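PDB 6RBN: Afp3 from Serratia entomophila, which is a sheath protein of the contractile anti-feeding prophage injection system, in which it probably forms part of the helical sheath around the tube. Local coordinates for residues 362-367 / 382-387; 368-371 / 375-378; 390-395 / 403-408. All coordinates share one frame; numbering follows the deposited sequence.

All three contacts lie in the phage tail sheath C-terminal domain and share helix 374-392, whose two ends and middle each serve a different partner. Contact 1 joins the middle of this helix to the end of helix 347-364. Contact 2, about 11 Å from contact 1 between centres, falls within the chain between the two segments of contact 1 and fastens the connecting loop to the helix start. Contact 3 follows, about 15 Å from contact 1 between centres, and packs the helix end against the approach to strand 406-409; contacts 1 and 3 touch where D385 meets Y406 and I384 meets V408. One helix thus takes part in all three, beside Afp1 and Afp2 chains.

Contact 1: residues 362-367 / 382-387; sequences KALQPM and TAIDNY
L364 and M367, where helix 347-364 gives way to the connecting loop, pack on A383 and I384 of helix 374-392 by apolar contact alone; no hydrogen bond crosses between the segments. The first group of contacts is made by branched side chains. L364 and I384 cross at about a right angle, and their terminal methyls meet, with L364 CD1 3.8 Å from I384 CD1. The other leucine branch turns to the shaft of the isoleucine, L364 CD2 lying 4.1 Å from I384 CG1. For I384, CG1 stands anti to the carbonyl carbon (chi1 -60°), which carries the long branch to the leucine.

A second group gathers on the small A383. Its CB points at the facing segment and receives M367 CE at 4.0 Å, while L364 CD2 lies 4.2 Å from the same methyl. The methionine reaches it through a folded chain, with bends at chi2 (76°) and chi3 (79°).

A backbone bond from M367 N to L364 O (2.9 Å) closes the turn between the two residues, both of which touch helix 374-392. Beyond the pair, I384 also packs on V408, I428 and V430 of the adjoining strands, and L346 of an Afp2 chain touches both L364 and I384. The two segments run in roughly opposite directions, and their helices are joined by the loop that includes 368-371, the geometry of an alpha-alpha hairpin, which here belongs to the C-terminal domain of the tail sheath family.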
loop_
_atom_site.group_PDB
_atom_site.type_symbol
_atom_site.label_atom_id
_atom_site.label_comp_id
_atom_site.label_asym_id
_atom_site.label_seq_id
_atom_site.Cartn_x
_atom_site.Cartn_y
_atom_site.Cartn_z
ATOM N N LYS D 362 42.941 -26.520 17.825
ATOM C CA LYS D 362 42.278 -27.245 16.749
ATOM C C LYS D 362 41.417 -26.343 15.881
ATOM O O LYS D 362 41.074 -26.727 14.759
ATOM C CB LYS D 362 41.423 -28.375 17.318
ATOM C CG LYS D 362 42.225 -29.543 17.863
ATOM C CD LYS D 362 41.329 -30.595 18.508
ATOM C CE LYS D 362 40.937 -31.696 17.531
ATOM N NZ LYS D 362 39.950 -31.270 16.498
ATOM N N ALA D 363 41.056 -25.158 16.367
ATOM C CA ALA D 363 40.237 -24.231 15.605
ATOM C C ALA D 363 41.054 -23.283 14.741
ATOM O O ALA D 363 40.538 -22.792 13.732
ATOM C CB ALA D 363 39.350 -23.413 16.545
ATOM N N LEU D 364 42.306 -23.017 15.104
ATOM C CA LEU D 364 43.129 -22.061 14.378
ATOM C C LEU D 364 44.034 -22.706 13.343
ATOM O O LEU D 364 44.638 -21.983 12.547
ATOM C CB LEU D 364 43.989 -21.252 15.351
ATOM C CG LEU D 364 43.228 -20.446 16.396
ATOM C CD1 LEU D 364 44.190 -19.653 17.257
ATOM C CD2 LEU D 364 42.178 -19.566 15.766
ATOM N N GLN D 365 44.161 -24.030 13.350
ATOM C CA GLN D 365 44.949 -24.702 12.320
ATOM C C GLN D 365 44.408 -24.590 10.890
ATOM O O GLN D 365 45.233 -24.681 9.964
ATOM C CB GLN D 365 45.158 -26.172 12.704
ATOM C CG GLN D 365 46.192 -26.346 13.799
ATOM C CD GLN D 365 46.380 -27.785 14.209
ATOM O OE1 GLN D 365 45.678 -28.674 13.736
ATOM N NE2 GLN D 365 47.337 -28.024 15.095
ATOM N N PRO D 366 43.106 -24.422 10.621
ATOM C CA PRO D 366 42.722 -23.948 9.279
ATOM C C PRO D 366 43.229 -22.557 8.929
ATOM O O PRO D 366 43.341 -22.248 7.736
ATOM C CB PRO D 366 41.192 -23.993 9.321
ATOM C CG PRO D 366 40.903 -25.097 10.220
ATOM C CD PRO D 366 41.946 -25.052 11.286
ATOM N N MET D 367 43.540 -21.706 9.906
ATOM C CA MET D 367 44.054 -20.371 9.632
ATOM C C MET D 367 45.577 -20.309 9.585
ATOM O O MET D 367 46.146 -19.232 9.785
ATOM C CB MET D 367 43.523 -19.370 10.661
ATOM C CG MET D 367 42.161 -18.788 10.316
ATOM S SD MET D 367 40.764 -19.884 10.605
ATOM C CE MET D 367 40.568 -19.714 12.373
ATOM N N THR D 382 38.016 -13.558 16.206
ATOM C CA THR D 382 36.607 -13.903 16.341
ATOM C C THR D 382 36.426 -15.392 16.612
ATOM O O THR D 382 35.527 -15.790 17.360
ATOM C CB THR D 382 35.861 -13.478 15.079
ATOM O OG1 THR D 382 36.091 -12.085 14.846
ATOM C CG2 THR D 382 34.370 -13.688 15.209
ATOM N N ALA D 383 37.294 -16.226 16.034
ATOM C CA ALA D 383 37.211 -17.665 16.264
ATOM C C ALA D 383 37.569 -18.033 17.696
ATOM O O ALA D 383 37.081 -19.042 18.213
ATOM C CB ALA D 383 38.120 -18.404 15.287
ATOM N N ILE D 384 38.410 -17.235 18.350
ATOM C CA ILE D 384 38.696 -17.456 19.761
ATOM C C ILE D 384 37.603 -16.841 20.622
ATOM O O ILE D 384 37.199 -17.417 21.637
ATOM C CB ILE D 384 40.089 -16.898 20.108
ATOM C CG1 ILE D 384 41.155 -17.587 19.266
ATOM C CG2 ILE D 384 40.426 -17.127 21.560
ATOM C CD1 ILE D 384 42.509 -16.947 19.378
ATOM N N ASP D 385 37.080 -15.684 20.208
ATOM C CA ASP D 385 36.033 -15.008 20.966
ATOM C C ASP D 385 34.716 -15.772 20.925
ATOM O O ASP D 385 33.944 -15.719 21.888
ATOM C CB ASP D 385 35.837 -13.595 20.426
ATOM C CG ASP D 385 34.888 -12.771 21.265
ATOM O OD1 ASP D 385 35.304 -12.300 22.341
ATOM O OD2 ASP D 385 33.723 -12.598 20.851
ATOM N N ASN D 386 34.439 -16.480 19.830
ATOM C CA ASN D 386 33.246 -17.318 19.788
ATOM C C ASN D 386 33.401 -18.550 20.661
ATOM O O ASN D 386 32.409 -19.056 21.196
ATOM C CB ASN D 386 32.930 -17.739 18.356
ATOM C CG ASN D 386 32.423 -16.600 17.511
ATOM O OD1 ASN D 386 31.675 -15.746 17.984
ATOM N ND2 ASN D 386 32.800 -16.592 16.244
ATOM N N TYR D 387 34.625 -19.055 20.805
ATOM C CA TYR D 387 34.844 -20.215 21.659
ATOM C C TYR D 387 34.758 -19.837 23.129
ATOM O O TYR D 387 34.149 -20.553 23.930
ATOM C CB TYR D 387 36.199 -20.853 21.349
ATOM C CG TYR D 387 36.489 -22.052 22.211
ATOM C CD1 TYR D 387 35.859 -23.263 21.976
ATOM C CD2 TYR D 387 37.380 -21.972 23.271
ATOM C CE1 TYR D 387 36.111 -24.359 22.767
ATOM C CE2 TYR D 387 37.635 -23.061 24.067
ATOM C CZ TYR D 387 36.998 -24.251 23.810
ATOM O OH TYR D 387 37.252 -25.343 24.601
#

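Contact 2: residues 368-371 / 375-378; sequences VFEP and LTWK
T376 and P371 form a local, hydrogen-bonded contact, with a small apolar touch from E370 beside it, at the place where the loop after helix 347-364 enters helix 374-392. The backbones are closest at the same pair, P371 CA and T376 CA lying 6.9 Å apart, so the loop passes near the first turn of the helix before the chain winds into it.

The polar part is a single bond. T376 OG1 donates to P371 O at 2.7 Å, and the hydroxyl approaches the carbonyl almost end-on, with a C=O...donor angle of 161°. The threonine rotation explains this: OG1 sits beside the backbone N (chi1 -56°), which turns the hydroxyl to the loop and sends the CG2 methyl to the other branch position, anti to that nitrogen. A buried side-chain hydroxyl thereby finds a main-chain acceptor five residues back in the sequence.

The apolar part uses the second branch. T376 CG2 meets E370 CB at 3.8 Å, so it is the root of the glutamate, not its carboxylate, that meets the methyl. The rest of that side chain bends at chi2 (-69°), and its carboxylate forms long, weak ion pairs with R188 and K192 of an Afp2 chain. On the helix side, M426 of strand 425-432 packs on T376, and the neighbouring W377 uses NE1 for a hydrogen bond to N372 OD1, a second tie between helix and loop.

One threonine therefore serves both halves of the contact, hydroxyl to carbonyl and methyl to methylene. A side-chain to main-chain hydrogen bond thus ties the first turn of helix 374-392 to the interhelical loop of an alpha-alpha hairpin in the sheath C-terminal domain, beside an Afp2 chain.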
loop_
_atom_site.group_PDB
_atom_site.type_symbol
_atom_site.label_atom_id
_atom_site.label_comp_id
_atom_site.label_asym_id
_atom_site.label_seq_id
_atom_site.Cartn_x
_atom_site.Cartn_y
_atom_site.Cartn_z
ATOM N N VAL D 368 46.245 -21.423 9.322
ATOM C CA VAL D 368 47.691 -21.449 9.134
ATOM C C VAL D 368 47.950 -21.403 7.633
ATOM O O VAL D 368 47.150 -21.926 6.847
ATOM C CB VAL D 368 48.304 -22.696 9.807
ATOM C CG1 VAL D 368 49.820 -22.749 9.673
ATOM C CG2 VAL D 368 47.936 -22.717 11.272
ATOM N N PHE D 369 49.029 -20.712 7.239
ATOM C CA PHE D 369 49.434 -20.409 5.861
ATOM C C PHE D 369 48.427 -19.511 5.150
ATOM O O PHE D 369 48.361 -19.496 3.919
ATOM C CB PHE D 369 49.710 -21.670 5.030
ATOM C CG PHE D 369 50.814 -22.517 5.578
ATOM C CD1 PHE D 369 52.134 -22.135 5.434
ATOM C CD2 PHE D 369 50.533 -23.705 6.229
ATOM C CE1 PHE D 369 53.149 -22.913 5.942
ATOM C CE2 PHE D 369 51.545 -24.487 6.739
ATOM C CZ PHE D 369 52.854 -24.091 6.593
ATOM N N GLU D 370 47.644 -18.762 5.915
ATOM C CA GLU D 370 46.857 -17.659 5.405
ATOM C C GLU D 370 47.763 -16.449 5.209
ATOM O O GLU D 370 48.879 -16.420 5.730
ATOM C CB GLU D 370 45.730 -17.342 6.385
ATOM C CG GLU D 370 44.679 -18.420 6.489
ATOM C CD GLU D 370 43.852 -18.553 5.230
ATOM O OE1 GLU D 370 43.622 -17.528 4.557
ATOM O OE2 GLU D 370 43.433 -19.682 4.910
ATOM N N PRO D 371 47.334 -15.454 4.427
ATOM C CA PRO D 371 48.105 -14.207 4.359
ATOM C C PRO D 371 48.117 -13.489 5.697
ATOM O O PRO D 371 47.072 -13.252 6.305
ATOM C CB PRO D 371 47.369 -13.397 3.289
ATOM C CG PRO D 371 46.726 -14.411 2.443
ATOM C CD PRO D 371 46.315 -15.509 3.364
ATOM N N LEU D 375 43.188 -8.573 8.052
ATOM C CA LEU D 375 41.945 -9.305 7.831
ATOM C C LEU D 375 42.002 -10.694 8.446
ATOM O O LEU D 375 40.988 -11.185 8.950
ATOM C CB LEU D 375 41.656 -9.368 6.326
ATOM C CG LEU D 375 40.412 -9.967 5.655
ATOM C CD1 LEU D 375 40.539 -11.458 5.402
ATOM C CD2 LEU D 375 39.169 -9.691 6.467
ATOM N N THR D 376 43.164 -11.341 8.415
ATOM C CA THR D 376 43.306 -12.660 9.017
ATOM C C THR D 376 43.333 -12.576 10.537
ATOM O O THR D 376 42.784 -13.452 11.212
ATOM C CB THR D 376 44.574 -13.333 8.484
ATOM O OG1 THR D 376 44.520 -13.373 7.054
ATOM C CG2 THR D 376 44.707 -14.756 8.984
ATOM N N TRP D 377 43.914 -11.506 11.084
ATOM C CA TRP D 377 44.026 -11.350 12.531
ATOM C C TRP D 377 42.665 -11.154 13.180
ATOM O O TRP D 377 42.475 -11.529 14.340
ATOM C CB TRP D 377 44.919 -10.154 12.855
ATOM C CG TRP D 377 46.302 -10.266 12.328
ATOM C CD1 TRP D 377 46.934 -11.393 11.902
ATOM C CD2 TRP D 377 47.205 -9.188 12.092
ATOM N NE1 TRP D 377 48.188 -11.089 11.451
ATOM C CE2 TRP D 377 48.378 -9.738 11.553
ATOM C CE3 TRP D 377 47.140 -7.807 12.301
ATOM C CZ2 TRP D 377 49.475 -8.961 11.220
ATOM C CZ3 TRP D 377 48.232 -7.040 11.967
ATOM C CH2 TRP D 377 49.383 -7.616 11.435
ATOM N N LYS D 378 41.713 -10.570 12.452
ATOM C CA LYS D 378 40.356 -10.438 12.957
ATOM C C LYS D 378 39.558 -11.722 12.788
ATOM O O LYS D 378 38.634 -11.976 13.563
ATOM C CB LYS D 378 39.640 -9.286 12.255
ATOM C CG LYS D 378 40.302 -7.910 12.350
ATOM C CD LYS D 378 40.209 -7.258 13.724
ATOM C CE LYS D 378 41.523 -7.333 14.491
ATOM N NZ LYS D 378 41.472 -6.593 15.776
#

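Contact 3: residues 390-395 / 403-408; sequences RLWQQG and EEAYFV
W392, in the last turn of helix 374-392, packs on A405 and Y406, at the approach to strand 406-409. The close part lies at the five-membered ring of the indole: A405 CB is 3.5 Å from W392 CD1 and 4.0 Å from W392 NE1, the methyl approaching obliquely. The ring is placed there by chi1 of 177°, which swings CG anti to the backbone N. Farther along, the touch is lighter, W392 CB lying 4.4 Å from Y406 CE1.

W392 also packs on A402 and on A102 of an Afp1 chain, while Y406 packs back on L388 and Y389 of the helix. By contrast, the flanks are open: Q393, Q394 and G395 on one segment and E403 and E404 on the other are exposed. On the first of these flanks the helix ends in a Schellman motif, with G395 at positive phi as its C-prime residue.

No hydrogen bond crosses the contact, and the indole NH makes a weak hydrogen bond to G399 O, outside the two segments. Cohesion between the segments therefore rests on apolar packing of the tryptophan, with the glutamines Q393 and Q394 and the glutamates E403 and E404 lying on the exposed flanks.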
loop_
_atom_site.group_PDB
_atom_site.type_symbol
_atom_site.label_atom_id
_atom_site.label_comp_id
_atom_site.label_asym_id
_atom_site.label_seq_id
_atom_site.Cartn_x
_atom_site.Cartn_y
_atom_site.Cartn_z
ATOM N N ARG D 390 31.105 -19.249 24.461
ATOM C CA ARG D 390 30.286 -20.414 24.756
ATOM C C ARG D 390 30.882 -21.297 25.843
ATOM O O ARG D 390 30.277 -22.313 26.187
ATOM C CB ARG D 390 30.031 -21.236 23.491
ATOM C CG ARG D 390 31.250 -21.876 22.869
ATOM C CD ARG D 390 30.844 -22.754 21.691
ATOM N NE ARG D 390 30.249 -21.993 20.593
ATOM C CZ ARG D 390 30.931 -21.508 19.559
ATOM N NH1 ARG D 390 32.236 -21.714 19.467
ATOM N NH2 ARG D 390 30.304 -20.828 18.608
ATOM N N LEU D 391 32.056 -20.948 26.375
ATOM C CA LEU D 391 32.459 -21.497 27.665
ATOM C C LEU D 391 31.860 -20.699 28.809
ATOM O O LEU D 391 31.480 -21.272 29.834
ATOM C CB LEU D 391 33.978 -21.516 27.813
ATOM C CG LEU D 391 34.820 -22.526 27.049
ATOM C CD1 LEU D 391 36.274 -22.255 27.344
ATOM C CD2 LEU D 391 34.445 -23.928 27.467
ATOM N N TRP D 392 31.785 -19.378 28.653
ATOM C CA TRP D 392 31.249 -18.529 29.711
ATOM C C TRP D 392 29.760 -18.762 29.917
ATOM O O TRP D 392 29.277 -18.747 31.055
ATOM C CB TRP D 392 31.504 -17.063 29.388
ATOM C CG TRP D 392 30.917 -16.153 30.400
ATOM C CD1 TRP D 392 31.307 -16.007 31.692
ATOM C CD2 TRP D 392 29.797 -15.287 30.219
ATOM N NE1 TRP D 392 30.517 -15.083 32.324
ATOM C CE2 TRP D 392 29.578 -14.628 31.439
ATOM C CE3 TRP D 392 28.963 -14.999 29.137
ATOM C CZ2 TRP D 392 28.561 -13.699 31.610
ATOM C CZ3 TRP D 392 27.956 -14.075 29.309
ATOM C CH2 TRP D 392 27.762 -13.437 30.536
ATOM N N GLN D 393 29.015 -18.989 28.841
ATOM C CA GLN D 393 27.575 -19.134 28.985
ATOM C C GLN D 393 27.154 -20.545 29.358
ATOM O O GLN D 393 25.956 -20.792 29.517
ATOM C CB GLN D 393 26.855 -18.702 27.708
ATOM C CG GLN D 393 27.071 -19.602 26.527
ATOM C CD GLN D 393 26.315 -19.120 25.314
ATOM O OE1 GLN D 393 25.593 -18.129 25.380
ATOM N NE2 GLN D 393 26.469 -19.824 24.200
ATOM N N GLN D 394 28.094 -21.476 29.508
ATOM C CA GLN D 394 27.786 -22.775 30.085
ATOM C C GLN D 394 28.435 -22.965 31.450
ATOM O O GLN D 394 28.430 -24.079 31.979
ATOM C CB GLN D 394 28.187 -23.900 29.132
ATOM C CG GLN D 394 29.662 -24.055 28.890
ATOM C CD GLN D 394 29.944 -25.089 27.822
ATOM O OE1 GLN D 394 29.025 -25.708 27.291
ATOM N NE2 GLN D 394 31.215 -25.280 27.499
ATOM N N GLY D 395 28.983 -21.904 32.033
ATOM C CA GLY D 395 29.418 -21.917 33.410
ATOM C C GLY D 395 30.883 -22.190 33.655
ATOM O O GLY D 395 31.273 -22.349 34.815
ATOM N N GLU D 403 32.983 -9.504 29.967
ATOM C CA GLU D 403 34.224 -8.747 29.914
ATOM C C GLU D 403 35.059 -8.942 31.164
ATOM O O GLU D 403 36.220 -8.520 31.191
ATOM C CB GLU D 403 33.945 -7.258 29.700
ATOM C CG GLU D 403 33.541 -6.911 28.273
ATOM C CD GLU D 403 32.067 -7.106 28.003
ATOM O OE1 GLU D 403 31.320 -7.394 28.956
ATOM O OE2 GLU D 403 31.657 -6.986 26.831
ATOM N N GLU D 404 34.491 -9.564 32.190
ATOM C CA GLU D 404 35.235 -9.984 33.364
ATOM C C GLU D 404 35.683 -11.432 33.277
ATOM O O GLU D 404 36.458 -11.880 34.129
ATOM C CB GLU D 404 34.383 -9.791 34.618
ATOM C CG GLU D 404 34.095 -8.344 34.941
ATOM C CD GLU D 404 33.206 -8.185 36.152
ATOM O OE1 GLU D 404 32.688 -9.207 36.649
ATOM O OE2 GLU D 404 33.031 -7.039 36.614
ATOM N N ALA D 405 35.203 -12.172 32.278
ATOM C CA ALA D 405 35.575 -13.574 32.150
ATOM C C ALA D 405 36.817 -13.751 31.290
ATOM O O ALA D 405 37.706 -14.538 31.637
ATOM C CB ALA D 405 34.413 -14.368 31.568
ATOM N N TYR D 406 36.904 -13.041 30.169
ATOM C CA TYR D 406 37.965 -13.302 29.206
ATOM C C TYR D 406 38.273 -12.040 28.415
ATOM O O TYR D 406 37.581 -11.026 28.527
ATOM C CB TYR D 406 37.586 -14.461 28.273
ATOM C CG TYR D 406 36.369 -14.208 27.408
ATOM C CD1 TYR D 406 35.093 -14.489 27.874
ATOM C CD2 TYR D 406 36.501 -13.719 26.114
ATOM C CE1 TYR D 406 33.985 -14.263 27.090
ATOM C CE2 TYR D 406 35.400 -13.490 25.327
ATOM C CZ TYR D 406 34.145 -13.765 25.817
ATOM O OH TYR D 406 33.046 -13.541 25.027
ATOM N N PHE D 407 39.332 -12.122 27.610
ATOM C CA PHE D 407 39.678 -11.106 26.627
ATOM C C PHE D 407 40.545 -11.747 25.554
ATOM O O PHE D 407 41.304 -12.678 25.830
ATOM C CB PHE D 407 40.405 -9.902 27.252
ATOM C CG PHE D 407 41.763 -10.218 27.829
ATOM C CD1 PHE D 407 41.883 -10.673 29.126
ATOM C CD2 PHE D 407 42.919 -10.005 27.092
ATOM C CE1 PHE D 407 43.121 -10.951 29.663
ATOM C CE2 PHE D 407 44.156 -10.288 27.623
ATOM C CZ PHE D 407 44.257 -10.757 28.908
ATOM N N VAL D 408 40.425 -11.248 24.326
ATOM C CA VAL D 408 41.290 -11.640 23.218
ATOM C C VAL D 408 41.865 -10.369 22.611
ATOM O O VAL D 408 41.119 -9.430 22.318
ATOM C CB VAL D 408 40.535 -12.452 22.144
ATOM C CG1 VAL D 408 41.491 -12.910 21.060
ATOM C CG2 VAL D 408 39.812 -13.636 22.745
#